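Local coordinates for putative uncharacterized protein (Cyanothece, PDB 3CSX) that is of unknown molecular function but is a metalloprotein associated with nitrogen fixation, at residues K23-N28 against E65-K70. Numbering follows the deposited sequence.
Sequences KVRKLN and ELDQLK
Lys23 and Glu65 meet through a water that accepts a hydrogen bond from Lys23 NZ (2.7 Å) and donates one to Glu65 OE2 (3.2 Å). Lys23 NZ and Glu65 OE2 themselves stay 4.0 Å apart. The lysine chain runs straight until a bend at its last torsion (chi4 61°), which turns NZ to the bridging water. The CE of Lys23 rests on Leu69 CD1 at 3.6 Å. Glu65 OE1 lies against both methyls of Leu27, 3.6 Å from CD2. An alanine in place of Glu65 would probably leave the Lys23 ammonium without its water-bridged acidic mate and take away part of the cover over the Leu27 methyls. Segments 23-28 and 65-70 belong to helices 14-44 and 52-77, the antiparallel hairpin of this Rop-like chain; the segment axes come within 10.1 Å, with a signed crossing angle of -156°. Between them Leu27 CD2 meets Leu69 CD1, and Val24 CG2 packs on Leu69 CB. Val24 CG1 lies near Leu66 CD1 and on Lys70 CE. At the other edge Asn28 ND2 sits 3.5 Å from Leu66 CD2 and 3.4 Å from Lys70 NZ, but both nitrogens are donors and do not bond. Gln68 NE2 bonds to Gln33 OE1 of the second subunit.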
ATOM      1  N   LYS B  23      13.024  -8.372   3.476  1.00 26.65           N
ATOM      2  CA  LYS B  23      13.048  -7.130   2.746  1.00 25.67           C
ATOM      3  C   LYS B  23      12.354  -6.065   3.594  1.00 24.94           C
ATOM      4  O   LYS B  23      12.844  -4.944   3.729  1.00 24.89           O
ATOM      5  CB  LYS B  23      12.308  -7.335   1.428  1.00 25.53           C
ATOM      6  CG  LYS B  23      12.289  -6.157   0.483  1.00 24.34           C
ATOM      7  CD  LYS B  23      11.590  -6.576  -0.788  1.00 24.20           C
ATOM      8  CE  LYS B  23      11.365  -5.403  -1.749  1.00 22.24           C
ATOM      9  NZ  LYS B  23      12.652  -4.741  -2.218  1.00 20.93           N
ATOM     10  N   VAL B  24      11.208  -6.418   4.159  1.00 25.23           N
ATOM     11  CA  VAL B  24      10.454  -5.467   4.951  1.00 24.86           C
ATOM     12  C   VAL B  24      11.275  -4.988   6.135  1.00 25.97           C
ATOM     13  O   VAL B  24      11.297  -3.804   6.427  1.00 26.03           O
ATOM     14  CB  VAL B  24       9.085  -6.012   5.372  1.00 24.60           C
ATOM     15  CG1 VAL B  24       8.516  -5.219   6.560  1.00 23.47           C
ATOM     16  CG2 VAL B  24       8.126  -5.997   4.196  1.00 22.34           C
ATOM     17  N   ARG B  25      11.955  -5.905   6.823  1.00 27.95           N
ATOM     18  CA  ARG B  25      12.800  -5.519   7.961  1.00 28.38           C
ATOM     19  C   ARG B  25      13.951  -4.593   7.592  1.00 27.97           C
ATOM     20  O   ARG B  25      14.207  -3.646   8.300  1.00 28.43           O
ATOM     21  CB  ARG B  25      13.338  -6.759   8.689  1.00 29.40           C
ATOM     22  CG  ARG B  25      14.160  -6.425   9.921  1.00 31.09           C
ATOM     23  CD  ARG B  25      14.825  -7.678  10.463  1.00 36.43           C
ATOM     24  NE  ARG B  25      15.255  -7.503  11.853  1.00 42.13           N
ATOM     25  CZ  ARG B  25      14.482  -7.696  12.920  1.00 43.74           C
ATOM     26  NH1 ARG B  25      13.213  -8.056  12.776  1.00 46.15           N
ATOM     27  NH2 ARG B  25      14.982  -7.517  14.141  1.00 46.25           N
ATOM     28  N   LYS B  26      14.688  -4.862   6.509  1.00 28.07           N
ATOM     29  CA  LYS B  26      15.724  -3.910   6.111  1.00 27.98           C
ATOM     30  C   LYS B  26      15.176  -2.500   5.771  1.00 26.55           C
ATOM     31  O   LYS B  26      15.784  -1.444   6.092  1.00 26.07           O
ATOM     32  CB  LYS B  26      16.595  -4.479   4.976  1.00 28.73           C
ATOM     33  CG  LYS B  26      17.434  -5.695   5.411  1.00 31.21           C
ATOM     34  CD  LYS B  26      18.152  -6.345   4.223  1.00 31.02           C
ATOM     35  CE  LYS B  26      19.509  -5.669   3.928  1.00 36.91           C
ATOM     36  NZ  LYS B  26      20.621  -6.516   4.463  1.00 40.11           N
ATOM     37  N   LEU B  27      14.024  -2.482   5.109  1.00 25.25           N
ATOM     38  CA  LEU B  27      13.417  -1.243   4.709  1.00 23.94           C
ATOM     39  C   LEU B  27      12.847  -0.485   5.904  1.00 23.57           C
ATOM     40  O   LEU B  27      12.874   0.739   5.928  1.00 22.33           O
ATOM     41  CB  LEU B  27      12.304  -1.504   3.701  1.00 23.21           C
ATOM     42  CG  LEU B  27      11.848  -0.286   2.915  1.00 24.88           C
ATOM     43  CD1 LEU B  27      13.006   0.329   2.087  1.00 24.53           C
ATOM     44  CD2 LEU B  27      10.671  -0.737   2.020  1.00 24.76           C
ATOM     45  N   ASN B  28      12.351  -1.215   6.892  1.00 23.10           N
ATOM     46  CA  ASN B  28      11.810  -0.558   8.093  1.00 24.59           C
ATOM     47  C   ASN B  28      12.916   0.241   8.775  1.00 24.77           C
ATOM     48  O   ASN B  28      12.672   1.348   9.236  1.00 24.19           O
ATOM     49  CB  ASN B  28      11.122  -1.574   9.014  1.00 25.63           C
ATOM     50  CG  ASN B  28      10.347  -0.922  10.130  1.00 30.31           C
ATOM     51  OD1 ASN B  28      10.750  -0.991  11.282  1.00 36.96           O
ATOM     52  ND2 ASN B  28       9.240  -0.274   9.802  1.00 34.00           N
ATOM     53  N   GLU B  65       6.704   2.816  -0.069  1.00 16.84           N
ATOM     54  CA  GLU B  65       7.163   1.478  -0.470  1.00 15.94           C
ATOM     55  C   GLU B  65       6.989   0.475   0.686  1.00 16.15           C
ATOM     56  O   GLU B  65       6.570  -0.687   0.515  1.00 15.80           O
ATOM     57  CB  GLU B  65       8.628   1.507  -0.957  1.00 16.09           C
ATOM     58  CG  GLU B  65       9.009   0.158  -1.611  1.00 18.18           C
ATOM     59  CD  GLU B  65      10.520  -0.081  -1.683  1.00 22.08           C
ATOM     60  OE1 GLU B  65      11.278   0.771  -1.191  1.00 19.74           O
ATOM     61  OE2 GLU B  65      10.934  -1.118  -2.254  1.00 25.22           O
ATOM     62  N   LEU B  66       7.359   0.903   1.870  1.00 16.85           N
ATOM     63  CA  LEU B  66       7.219   0.050   3.030  1.00 17.61           C
ATOM     64  C   LEU B  66       5.769  -0.401   3.244  1.00 17.89           C
ATOM     65  O   LEU B  66       5.509  -1.569   3.565  1.00 17.42           O
ATOM     66  CB  LEU B  66       7.750   0.771   4.274  1.00 17.81           C
ATOM     67  CG  LEU B  66       7.795  -0.057   5.567  1.00 18.35           C
ATOM     68  CD1 LEU B  66       8.664  -1.313   5.475  1.00 21.31           C
ATOM     69  CD2 LEU B  66       8.290   0.904   6.690  1.00 18.75           C
ATOM     70  N   ASP B  67       4.841   0.525   3.075  1.00 18.45           N
ATOM     71  CA  ASP B  67       3.395   0.240   3.297  1.00 19.10           C
ATOM     72  C   ASP B  67       2.925  -0.755   2.231  1.00 19.92           C
ATOM     73  O   ASP B  67       2.261  -1.721   2.538  1.00 20.14           O
ATOM     74  CB  ASP B  67       2.626   1.551   3.178  1.00 18.89           C
ATOM     75  CG  ASP B  67       1.148   1.445   3.599  1.00 20.67           C
ATOM     76  OD1 ASP B  67       0.794   0.625   4.468  1.00 26.51           O
ATOM     77  OD2 ASP B  67       0.368   2.226   3.035  1.00 22.78           O
ATOM     78  N   GLN B  68       3.325  -0.549   0.976  1.00 19.54           N
ATOM     79  CA  GLN B  68       2.993  -1.531  -0.068  1.00 20.64           C
ATOM     80  C   GLN B  68       3.481  -2.922   0.260  1.00 19.34           C
ATOM     81  O   GLN B  68       2.772  -3.901   0.048  1.00 18.38           O
ATOM     82  CB  GLN B  68       3.553  -1.126  -1.456  1.00 20.23           C
ATOM     83  CG  GLN B  68       2.999   0.176  -1.983  1.00 24.05           C
ATOM     84  CD  GLN B  68       1.654   0.042  -2.703  1.00 27.96           C
ATOM     85  OE1 GLN B  68       0.960  -0.941  -2.550  1.00 28.96           O
ATOM     86  NE2 GLN B  68       1.297   1.059  -3.501  1.00 31.64           N
ATOM     87  N   LEU B  69       4.709  -3.034   0.771  1.00 20.05           N
ATOM     88  CA  LEU B  69       5.251  -4.349   1.009  1.00 20.31           C
ATOM     89  C   LEU B  69       4.554  -5.000   2.207  1.00 20.42           C
ATOM     90  O   LEU B  69       4.251  -6.194   2.196  1.00 20.60           O
ATOM     91  CB  LEU B  69       6.761  -4.268   1.203  1.00 20.28           C
ATOM     92  CG  LEU B  69       7.571  -3.903  -0.042  1.00 20.56           C
ATOM     93  CD1 LEU B  69       9.030  -3.705   0.413  1.00 21.98           C
ATOM     94  CD2 LEU B  69       7.439  -4.994  -1.127  1.00 20.60           C
ATOM     95  N   LYS B  70       4.278  -4.193   3.222  1.00 20.26           N
ATOM     96  CA  LYS B  70       3.574  -4.711   4.390  1.00 21.34           C
ATOM     97  C   LYS B  70       2.185  -5.245   4.052  1.00 21.59           C
ATOM     98  O   LYS B  70       1.812  -6.344   4.472  1.00 22.69           O
ATOM     99  CB  LYS B  70       3.560  -3.668   5.517  1.00 21.27           C
ATOM    100  CG  LYS B  70       4.886  -3.661   6.256  1.00 21.56           C
ATOM    101  CD  LYS B  70       4.914  -2.631   7.363  1.00 25.82           C
ATOM    102  CE  LYS B  70       6.319  -2.465   7.930  1.00 27.01           C
ATOM    103  NZ  LYS B  70       6.228  -1.757   9.249  1.00 29.68           N
TER
HETATM  104  O   HOH W   1      12.843  -2.849  -0.286  1.00 29.95           O